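Local atomic coordinates of A-type flavoprotein (Giardia intestinalis, PDB entry 2Q9U), a protein that binds FMN and a mu-oxo-diiron centre and probably acts as an oxygen-scavenging oxidoreductase, passing electrons from the flavin to the irons. Residues S39-Y44 against S228-S233; I54-Y59 against S92-H97; V82-E87 against D155-Y160; E87-S92 against S169-G174. One frame throughout, in Å; residues are numbered along the deposited sequence.

Interaction 1. Residues S39-Y44 against S228-S233. With FEO (mu-oxo-diiron), chain G.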
# COMPACT_ATOMS: atom_id res chain seq x y z
N SER A 39 16.82 -1.65 -6.95
CA SER A 39 17.98 -2.53 -7.05
C SER A 39 18.72 -2.11 -8.32
O SER A 39 18.39 -1.11 -8.93
CB SER A 39 17.52 -3.99 -7.16
OG SER A 39 18.60 -4.91 -7.10
N SER A 40 19.70 -2.92 -8.71
CA SER A 40 20.33 -2.80 -10.03
C SER A 40 20.73 -4.20 -10.44
O SER A 40 20.88 -5.07 -9.57
CB SER A 40 21.54 -1.87 -10.01
OG SER A 40 22.64 -2.44 -9.30
N TYR A 41 20.91 -4.41 -11.75
CA TYR A 41 21.40 -5.66 -12.31
C TYR A 41 22.67 -5.26 -13.03
O TYR A 41 22.63 -4.69 -14.11
CB TYR A 41 20.34 -6.25 -13.27
CG TYR A 41 18.95 -6.11 -12.63
CD1 TYR A 41 18.72 -6.65 -11.36
CD2 TYR A 41 17.90 -5.45 -13.28
CE1 TYR A 41 17.47 -6.52 -10.73
CE2 TYR A 41 16.63 -5.32 -12.65
CZ TYR A 41 16.44 -5.85 -11.38
OH TYR A 41 15.23 -5.70 -10.72
N ASN A 42 23.80 -5.51 -12.37
CA ASN A 42 25.08 -5.06 -12.87
C ASN A 42 25.64 -6.11 -13.82
O ASN A 42 25.64 -7.31 -13.52
CB ASN A 42 26.04 -4.82 -11.71
CG ASN A 42 25.50 -3.82 -10.69
OD1 ASN A 42 24.79 -2.87 -11.02
ND2 ASN A 42 25.86 -4.05 -9.43
N SER A 43 26.09 -5.63 -14.98
CA SER A 43 26.75 -6.42 -16.00
C SER A 43 28.01 -5.65 -16.32
O SER A 43 28.01 -4.45 -16.16
CB SER A 43 25.87 -6.49 -17.26
OG SER A 43 26.58 -7.11 -18.33
N TYR A 44 29.06 -6.32 -16.80
CA TYR A 44 30.34 -5.63 -17.00
C TYR A 44 30.91 -5.95 -18.38
O TYR A 44 30.76 -7.06 -18.84
CB TYR A 44 31.35 -6.03 -15.92
CG TYR A 44 30.84 -5.64 -14.55
CD1 TYR A 44 30.98 -4.33 -14.08
CD2 TYR A 44 30.14 -6.56 -13.77
CE1 TYR A 44 30.46 -3.96 -12.82
CE2 TYR A 44 29.61 -6.20 -12.52
CZ TYR A 44 29.78 -4.89 -12.06
OH TYR A 44 29.27 -4.54 -10.81
N SER A 228 29.92 -6.69 -7.85
CA SER A 228 28.74 -7.49 -7.59
C SER A 228 27.69 -7.25 -8.69
O SER A 228 27.75 -6.26 -9.38
CB SER A 228 28.15 -7.09 -6.23
OG SER A 228 26.98 -7.86 -5.96
N ALA A 229 26.71 -8.14 -8.79
CA ALA A 229 25.61 -8.00 -9.76
C ALA A 229 24.38 -7.23 -9.23
O ALA A 229 23.46 -6.94 -9.98
CB ALA A 229 25.20 -9.38 -10.32
N HIS A 230 24.40 -6.85 -7.95
CA HIS A 230 23.35 -5.97 -7.38
C HIS A 230 23.96 -4.82 -6.59
O HIS A 230 24.82 -5.05 -5.72
CB HIS A 230 22.43 -6.75 -6.45
CG HIS A 230 21.56 -7.76 -7.13
ND1 HIS A 230 20.56 -7.41 -8.01
CD2 HIS A 230 21.53 -9.11 -7.03
CE1 HIS A 230 19.96 -8.52 -8.44
NE2 HIS A 230 20.54 -9.55 -7.86
N GLY A 231 23.53 -3.59 -6.89
CA GLY A 231 23.88 -2.46 -6.06
C GLY A 231 25.29 -1.98 -6.33
O GLY A 231 25.72 -1.96 -7.49
N VAL A 232 26.01 -1.61 -5.27
CA VAL A 232 27.35 -1.05 -5.43
C VAL A 232 28.43 -2.12 -5.28
O VAL A 232 28.20 -3.21 -4.72
CB VAL A 232 27.64 0.15 -4.47
CG1 VAL A 232 26.68 1.28 -4.74
CG2 VAL A 232 27.55 -0.29 -3.01
N SER A 233 29.59 -1.80 -5.83
CA SER A 233 30.74 -2.69 -5.79
C SER A 233 31.75 -2.22 -4.75
O SER A 233 31.60 -1.13 -4.16
CB SER A 233 31.36 -2.77 -7.19
OG SER A 233 30.48 -3.47 -8.04
FE1 FEO G . 20.26 -11.61 -8.29
FE2 FEO G . 19.97 -14.97 -7.57
O FEO G . 19.79 -13.33 -8.78

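Interaction 2. Residues I54-Y59 against S92-H97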
# COMPACT_ATOMS: atom_id res chain seq x y z
N ILE A 54 30.25 -9.79 -18.84
CA ILE A 54 29.94 -10.59 -17.65
C ILE A 54 28.48 -10.32 -17.27
O ILE A 54 28.10 -9.19 -16.98
CB ILE A 54 30.84 -10.20 -16.45
CG1 ILE A 54 32.33 -10.15 -16.87
CG2 ILE A 54 30.56 -11.14 -15.22
CD1 ILE A 54 32.92 -11.53 -17.21
N ASP A 55 27.69 -11.38 -17.29
CA ASP A 55 26.28 -11.38 -16.93
C ASP A 55 25.33 -10.59 -17.85
O ASP A 55 25.76 -9.81 -18.68
CB ASP A 55 26.09 -11.04 -15.42
CG ASP A 55 26.68 -12.13 -14.52
OD1 ASP A 55 26.57 -13.34 -14.89
OD2 ASP A 55 27.26 -11.79 -13.46
N SER A 56 24.04 -10.85 -17.70
CA SER A 56 23.01 -10.10 -18.41
C SER A 56 22.11 -9.39 -17.38
O SER A 56 22.53 -9.16 -16.24
CB SER A 56 22.23 -11.05 -19.33
OG SER A 56 21.30 -10.37 -20.15
N VAL A 57 20.89 -9.03 -17.79
CA VAL A 57 19.93 -8.31 -16.94
C VAL A 57 18.51 -8.85 -17.20
O VAL A 57 18.29 -9.51 -18.21
CB VAL A 57 19.91 -6.76 -17.19
CG1 VAL A 57 21.30 -6.10 -16.95
CG2 VAL A 57 19.40 -6.43 -18.57
N LYS A 58 17.58 -8.49 -16.31
CA LYS A 58 16.17 -8.87 -16.42
C LYS A 58 15.60 -8.36 -17.76
O LYS A 58 15.87 -7.21 -18.14
CB LYS A 58 15.41 -8.23 -15.25
CG LYS A 58 14.15 -8.98 -14.82
CD LYS A 58 13.39 -8.14 -13.78
CE LYS A 58 13.87 -8.38 -12.33
NZ LYS A 58 13.03 -7.62 -11.28
N TYR A 59 14.80 -9.20 -18.45
CA TYR A 59 14.31 -8.92 -19.82
C TYR A 59 13.68 -7.53 -20.10
O TYR A 59 13.86 -7.00 -21.18
CB TYR A 59 13.41 -10.08 -20.35
CG TYR A 59 12.05 -10.09 -19.67
CD1 TYR A 59 10.99 -9.29 -20.16
CD2 TYR A 59 11.83 -10.86 -18.52
CE1 TYR A 59 9.74 -9.26 -19.52
CE2 TYR A 59 10.58 -10.86 -17.87
CZ TYR A 59 9.54 -10.05 -18.38
OH TYR A 59 8.31 -10.02 -17.74
N SER A 92 17.45 -13.08 -18.01
CA SER A 92 16.26 -13.30 -18.83
C SER A 92 16.23 -12.53 -20.16
O SER A 92 15.49 -12.93 -21.09
CB SER A 92 14.97 -13.08 -18.04
OG SER A 92 14.87 -11.77 -17.54
N SER A 93 17.05 -11.48 -20.27
CA SER A 93 17.22 -10.81 -21.59
C SER A 93 17.78 -11.78 -22.64
O SER A 93 17.65 -11.54 -23.84
CB SER A 93 18.14 -9.60 -21.47
OG SER A 93 17.53 -8.53 -20.77
N LEU A 94 18.43 -12.86 -22.22
CA LEU A 94 19.00 -13.77 -23.21
C LEU A 94 17.92 -14.53 -24.00
O LEU A 94 18.16 -14.92 -25.15
CB LEU A 94 19.99 -14.74 -22.58
CG LEU A 94 21.21 -14.16 -21.87
CD1 LEU A 94 22.09 -15.28 -21.36
CD2 LEU A 94 21.97 -13.17 -22.76
N LYS A 95 16.76 -14.77 -23.39
CA LYS A 95 15.67 -15.50 -24.09
C LYS A 95 15.43 -14.96 -25.50
O LYS A 95 15.47 -15.71 -26.47
CB LYS A 95 14.37 -15.49 -23.28
CG LYS A 95 13.31 -16.42 -23.85
CD LYS A 95 12.09 -16.52 -22.96
CE LYS A 95 11.19 -17.66 -23.42
NZ LYS A 95 10.98 -17.69 -24.91
N ASP A 96 15.18 -13.66 -25.59
CA ASP A 96 14.75 -13.05 -26.85
C ASP A 96 15.93 -12.53 -27.65
O ASP A 96 15.79 -12.14 -28.80
CB ASP A 96 13.76 -11.92 -26.57
CG ASP A 96 12.33 -12.41 -26.41
OD1 ASP A 96 11.98 -13.42 -27.04
OD2 ASP A 96 11.58 -11.79 -25.64
N HIS A 97 17.04 -12.24 -26.95
CA HIS A 97 18.14 -11.37 -27.42
C HIS A 97 19.52 -11.98 -27.61
O HIS A 97 20.45 -11.35 -28.00
CB HIS A 97 18.29 -10.14 -26.54
CG HIS A 97 17.08 -9.27 -26.48
ND1 HIS A 97 16.13 -9.40 -25.50
CD2 HIS A 97 16.68 -8.27 -27.26
CE1 HIS A 97 15.19 -8.50 -25.68
NE2 HIS A 97 15.50 -7.81 -26.75

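Interaction 3. Residues V82-E87 against D155-Y160. With FEO (mu-oxo-diiron), chain G.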
# COMPACT_ATOMS: atom_id res chain seq x y z
N VAL A 82 30.00 -14.23 -20.34
CA VAL A 82 30.16 -15.08 -19.18
C VAL A 82 28.91 -14.96 -18.30
O VAL A 82 28.55 -13.85 -17.87
CB VAL A 82 31.39 -14.67 -18.35
CG1 VAL A 82 31.45 -15.44 -17.04
CG2 VAL A 82 32.71 -14.82 -19.17
N MET A 83 28.32 -16.10 -17.98
CA MET A 83 27.11 -16.18 -17.16
C MET A 83 27.39 -16.89 -15.84
O MET A 83 27.77 -18.04 -15.83
CB MET A 83 25.98 -16.89 -17.94
CG MET A 83 25.48 -16.13 -19.18
SD MET A 83 24.87 -14.45 -18.87
CE MET A 83 23.36 -14.79 -17.95
N ASN A 84 27.22 -16.17 -14.72
CA ASN A 84 27.58 -16.68 -13.41
C ASN A 84 26.43 -17.41 -12.77
O ASN A 84 26.63 -18.12 -11.78
CB ASN A 84 27.96 -15.50 -12.49
CG ASN A 84 29.31 -14.91 -12.83
OD1 ASN A 84 29.44 -13.70 -13.10
ND2 ASN A 84 30.33 -15.75 -12.82
N HIS A 85 25.21 -17.20 -13.29
CA HIS A 85 23.97 -17.52 -12.54
C HIS A 85 22.80 -17.44 -13.54
O HIS A 85 22.80 -16.57 -14.41
CB HIS A 85 23.85 -16.50 -11.40
CG HIS A 85 22.69 -16.67 -10.46
ND1 HIS A 85 22.23 -17.89 -10.02
CD2 HIS A 85 21.98 -15.74 -9.79
CE1 HIS A 85 21.24 -17.71 -9.16
NE2 HIS A 85 21.07 -16.41 -8.99
N ALA A 86 21.83 -18.35 -13.46
CA ALA A 86 20.80 -18.43 -14.48
C ALA A 86 19.50 -17.72 -14.07
O ALA A 86 18.55 -17.66 -14.86
CB ALA A 86 20.51 -19.90 -14.82
N GLU A 87 19.44 -17.21 -12.84
CA GLU A 87 18.24 -16.51 -12.37
C GLU A 87 17.88 -15.34 -13.29
O GLU A 87 18.78 -14.65 -13.82
CB GLU A 87 18.36 -16.08 -10.89
CG GLU A 87 16.98 -15.78 -10.25
CD GLU A 87 17.10 -15.37 -8.82
OE1 GLU A 87 18.10 -15.76 -8.18
OE2 GLU A 87 16.20 -14.63 -8.34
N ASP A 155 23.52 -23.47 -9.70
CA ASP A 155 24.36 -22.93 -10.79
C ASP A 155 25.26 -21.74 -10.44
O ASP A 155 25.99 -21.23 -11.32
CB ASP A 155 23.46 -22.49 -11.95
CG ASP A 155 22.35 -21.57 -11.50
OD1 ASP A 155 22.61 -20.40 -11.18
OD2 ASP A 155 21.20 -22.05 -11.41
N SER A 156 25.15 -21.23 -9.21
CA SER A 156 25.83 -19.98 -8.83
C SER A 156 27.35 -20.11 -8.95
O SER A 156 27.94 -21.11 -8.54
CB SER A 156 25.43 -19.53 -7.42
OG SER A 156 24.01 -19.32 -7.38
N THR A 157 27.97 -19.08 -9.52
CA THR A 157 29.40 -19.10 -9.83
C THR A 157 29.94 -17.71 -9.55
O THR A 157 29.18 -16.73 -9.65
CB THR A 157 29.62 -19.41 -11.35
OG1 THR A 157 28.73 -20.46 -11.79
CG2 THR A 157 31.07 -19.81 -11.65
N PHE A 158 31.22 -17.61 -9.19
CA PHE A 158 31.98 -16.35 -9.26
C PHE A 158 33.01 -16.42 -10.40
O PHE A 158 33.50 -17.51 -10.74
CB PHE A 158 32.81 -16.09 -8.00
CG PHE A 158 32.03 -15.93 -6.71
CD1 PHE A 158 30.65 -15.67 -6.70
CD2 PHE A 158 32.72 -16.02 -5.49
CE1 PHE A 158 29.98 -15.51 -5.47
CE2 PHE A 158 32.05 -15.86 -4.26
CZ PHE A 158 30.66 -15.59 -4.27
N THR A 159 33.35 -15.27 -10.97
CA THR A 159 34.42 -15.18 -11.99
C THR A 159 35.54 -14.33 -11.45
O THR A 159 35.34 -13.26 -10.87
CB THR A 159 33.89 -14.65 -13.36
OG1 THR A 159 32.86 -15.51 -13.84
CG2 THR A 159 35.01 -14.58 -14.42
N TYR A 160 36.76 -14.83 -11.60
CA TYR A 160 37.90 -14.16 -11.01
C TYR A 160 38.93 -13.80 -12.09
O TYR A 160 39.27 -14.64 -12.93
CB TYR A 160 38.51 -15.05 -9.92
CG TYR A 160 39.81 -14.49 -9.40
CD1 TYR A 160 39.82 -13.31 -8.65
CD2 TYR A 160 41.04 -15.11 -9.67
CE1 TYR A 160 41.02 -12.75 -8.18
CE2 TYR A 160 42.24 -14.57 -9.18
CZ TYR A 160 42.22 -13.41 -8.45
OH TYR A 160 43.39 -12.86 -7.96
FE1 FEO G . 20.26 -11.61 -8.29
FE2 FEO G . 19.97 -14.97 -7.57
O FEO G . 19.79 -13.33 -8.78
O HOH W 1 28.49 -20.41 -14.53

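Interaction 4. Residues E87-S92 against S169-G174. With FEO (mu-oxo-diiron), chain G.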
# COMPACT_ATOMS: atom_id res chain seq x y z
N GLU A 87 19.44 -17.21 -12.84
CA GLU A 87 18.24 -16.51 -12.37
C GLU A 87 17.88 -15.34 -13.29
O GLU A 87 18.78 -14.65 -13.82
CB GLU A 87 18.36 -16.08 -10.89
CG GLU A 87 16.98 -15.78 -10.25
CD GLU A 87 17.10 -15.37 -8.82
OE1 GLU A 87 18.10 -15.76 -8.18
OE2 GLU A 87 16.20 -14.63 -8.34
N GLY A 88 16.58 -15.14 -13.50
CA GLY A 88 16.06 -14.13 -14.44
C GLY A 88 16.61 -12.72 -14.31
O GLY A 88 16.80 -12.03 -15.31
N ASP A 89 16.86 -12.28 -13.08
CA ASP A 89 17.37 -10.93 -12.88
C ASP A 89 18.73 -10.67 -13.55
O ASP A 89 19.04 -9.53 -13.87
CB ASP A 89 17.37 -10.50 -11.41
CG ASP A 89 18.11 -11.46 -10.49
OD1 ASP A 89 18.09 -12.68 -10.71
OD2 ASP A 89 18.71 -10.98 -9.50
N HIS A 90 19.53 -11.72 -13.77
CA HIS A 90 20.80 -11.55 -14.50
C HIS A 90 20.82 -12.24 -15.84
O HIS A 90 21.87 -12.33 -16.47
CB HIS A 90 21.94 -12.14 -13.67
CG HIS A 90 21.87 -11.71 -12.25
ND1 HIS A 90 22.17 -10.43 -11.87
CD2 HIS A 90 21.42 -12.34 -11.14
CE1 HIS A 90 21.94 -10.29 -10.58
NE2 HIS A 90 21.49 -11.44 -10.11
N ALA A 91 19.69 -12.77 -16.28
CA ALA A 91 19.75 -13.69 -17.42
C ALA A 91 18.61 -13.60 -18.43
O ALA A 91 18.78 -14.01 -19.58
CB ALA A 91 19.92 -15.17 -16.92
N SER A 92 17.45 -13.08 -18.01
CA SER A 92 16.26 -13.30 -18.83
C SER A 92 16.23 -12.53 -20.16
O SER A 92 15.49 -12.93 -21.09
CB SER A 92 14.97 -13.08 -18.04
OG SER A 92 14.87 -11.77 -17.54
N SER A 169 31.38 -11.18 -8.49
CA SER A 169 30.76 -12.07 -7.50
C SER A 169 29.28 -12.34 -7.75
O SER A 169 28.66 -13.07 -7.00
CB SER A 169 30.95 -11.50 -6.09
OG SER A 169 30.42 -10.18 -6.04
N ASN A 170 28.71 -11.71 -8.77
CA ASN A 170 27.29 -11.91 -9.10
C ASN A 170 26.43 -11.54 -7.86
O ASN A 170 26.62 -10.44 -7.31
CB ASN A 170 27.08 -13.35 -9.65
CG ASN A 170 25.68 -13.59 -10.18
OD1 ASN A 170 24.90 -14.31 -9.58
ND2 ASN A 170 25.37 -12.98 -11.32
N ASP A 171 25.52 -12.40 -7.41
CA ASP A 171 24.66 -12.10 -6.26
C ASP A 171 25.51 -11.87 -5.01
O ASP A 171 25.17 -11.05 -4.12
CB ASP A 171 23.68 -13.24 -5.98
CG ASP A 171 22.40 -13.19 -6.84
OD1 ASP A 171 21.99 -12.11 -7.36
OD2 ASP A 171 21.80 -14.27 -6.97
N GLY A 172 26.63 -12.59 -4.93
CA GLY A 172 27.54 -12.39 -3.79
C GLY A 172 27.93 -10.93 -3.61
O GLY A 172 28.22 -10.23 -4.58
N PHE A 173 27.93 -10.49 -2.35
CA PHE A 173 28.30 -9.11 -1.97
C PHE A 173 27.31 -8.07 -2.47
O PHE A 173 27.58 -6.87 -2.41
CB PHE A 173 29.73 -8.74 -2.39
CG PHE A 173 30.78 -9.56 -1.70
CD1 PHE A 173 31.17 -10.80 -2.23
CD2 PHE A 173 31.34 -9.13 -0.50
CE1 PHE A 173 32.14 -11.59 -1.57
CE2 PHE A 173 32.30 -9.90 0.17
CZ PHE A 173 32.69 -11.13 -0.37
N GLY A 174 26.14 -8.54 -2.93
CA GLY A 174 25.13 -7.65 -3.49
C GLY A 174 24.30 -6.92 -2.46
O GLY A 174 24.22 -7.33 -1.27
FE1 FEO G . 20.26 -11.61 -8.29
FE2 FEO G . 19.97 -14.97 -7.57
O FEO G . 19.79 -13.33 -8.78

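Interaction 1. Residues S39-Y44 against S228-S233
Asn42, His230 and Ala229 carry this wholly buried join between strand 39-46, in one sheet of the metallo-beta-lactamase-like sandwich, and the loop that leaves strand 225-228 of the other. The Asn42 side chain points into that loop, its CG anti to the carbonyl carbon (chi1 -56°), so that both N-H groups of ND2 are used at once. Asn42 ND2 donates to Ser228 O at 2.9 Å and to Gly231 O at 2.9 Å, both acceptors lying near the amide plane, while Asn42 OD1 accepts from Ser40 OG and from Trp19. Ser40 OG in turn receives Gly231 N at 2.8 Å. Along the backbone, Asn42 N makes an almost straight bond (173°) to Ala229 O at 2.8 Å, coming from above the carbonyl plane. Tyr44 OH, lying in the carbonyl plane of Ser228, donates to the same Ser228 O at 2.7 Å, so two side chains grip that oxygen.

The imidazole of His230 works with both nitrogens. Its ND1 donates to Ser40 O at 2.8 Å, meeting the oxygen nearly along the C=O axis, and its NE2 binds FE1 at 2.1 Å. The Tyr41 ring stands rim to rim with it, CD1 lying 3.7 Å from His230 CE1. With ND1 engaged as a donor to a backbone carbonyl, NE2 is left to bind the iron, and the hydrogen bond probably makes it a somewhat stronger ligand.

Interaction 2. Residues I54-Y59 against S92-H97
Ser92 and Ser93 use different first torsions to send their hydroxyls to neighbouring points of the same loop. In Ser92 the OG sits in the crowded position between backbone N and carbonyl carbon (chi1 61°), whereas in Ser93 it lies anti to the carbonyl carbon, beside its own N (chi1 -71°). That second choice lets one residue grip Val57 O twice. Ser93 N comes nearly along the C=O axis at 3.1 Å from Val57 O, and Ser93 OG, well above the carbonyl plane, donates to the same Val57 O at 2.8 Å. Ser92 OG accepts Tyr59 N at 2.7 Å and passes its own proton to Gly88 O, which ties the contact to the iron-binding loop. Within the metallo-beta-lactamase-like fold, this joins the loop between strand 52-54 and helix 62-72 to the lead-in of the short helix 94-97. Tyr59, its CG likewise between backbone N and carbonyl carbon (chi1 73°), turns its ring edge to the same hydroxyl, with CD2 at 3.3 Å from Ser92 OG. Deeper in, Ser56 OG is buried and finds no polar partner, resting 3.5 Å from Ser93 CB and 3.9 Å from Leu94 CD2.

Interaction 3. Residues V82-E87 against D155-Y160
The imidazole of His85 and the carboxylate of Asp155 cross obliquely, their planes 35° apart, where the metal-binding loop of a metallo-beta-lactamase-like fold meets the loop before strand 157-161. His85 opens the H-x-E-x-D-H motif by which flavodiiron proteins hold iron. Its CG is anti to the backbone N (chi1 -177°), which directs NE2 to FE2 at 2.3 Å and ND1 the other way. There His85 ND1 donates to Asp155 OD1 at 2.8 Å, a His-carboxylate bond, the oxygen lying in the ring plane and met nearly along its C-O axis. Ala86 N reaches the same Asp155 OD1 at 3.2 Å from above the carboxylate plane, so two donors fix this oxygen while OD2 bonds to His115. The Asp155 hydrogen bond, a second-shell contact, probably helps to fix the rotation of the ring. The segments run in roughly opposite directions, with Thr157 N weakly bonded to Asn84 O. The Asn84 side chain crosses that of Thr159 at about a right angle, and Asn84 CB lies 3.3 Å from Thr157 O. One water donates both to Met83 O, 2.8 Å away, and to Thr157 OG1, 2.8 Å away.

Interaction 4. Residues E87-S92 against S169-G174
The two backbones stay well apart, with no CA pair closer than His90 and Asn170 at 8.5 Å, and segment 169-174 leaves its strand through a type II' turn at Ser169-Gly172 and a type II turn at Asp171-Gly174. Side chains and iron span the gap between them. Asp171 is the carboxylate that bridges the irons, alongside the oxo atom: its CG is anti to the carbonyl carbon, and it sets OD1 on FE1 at 2.0 Å and OD2 on FE2 at 2.0 Å. From the other segment, Asp89 OD2 binds FE1 at 2.1 Å, its CG in the crowded position between N and carbonyl carbon (chi1 55°). His90 NE2 joins FE1 at 2.2 Å, its ring plane turned 67° from the Asp171 carboxylate. Glu87, extended beyond CG, carries OE1 to FE2 at 2.1 Å. His230 completes the protein ligands of FE1, and His85 and His152 those of FE2.

Asn170 supports the ligand ring from one side. Asn170 ND2 sits over a face of the His90 ring, offset toward the rim, 3.8 Å from His90 CG, and is also hydrogen-bonded to Asp55, so a second-shell amide helps to position a first-shell imidazole. At the far end of Glu87, OE2 is hydrogen-bonded to Tyr267 of the second subunit, an FMN-binding residue, and FMN itself touches this glutamate. Three carboxylates crowd together here, and the irons probably offset their mutual repulsion; contact of one with the flavin is consistent with electrons reaching the metals across the subunit interface.

All four contacts belong to the metallo-beta-lactamase-like domain, and interactions 1, 3 and 4 converge on the same diiron centre. Interactions 3 and 4 share Glu87, lie about 8 Å apart between centres and use the adjacent strands 157-161 and 166-170. Interaction 1, also about 8 Å from interaction 4 between centres, brings in the neighbouring strand 225-228 through backbone pairing of Ala229 with Asn170. Interaction 2 shares Ser92 with interaction 4 and lies farther out, about 14 Å from interaction 1 between centres. Along the chain, interaction 1 closes a long loop that encloses the others, whose segments alternate. Ligands distant in sequence are thus collected from loops of both sheets around the metals.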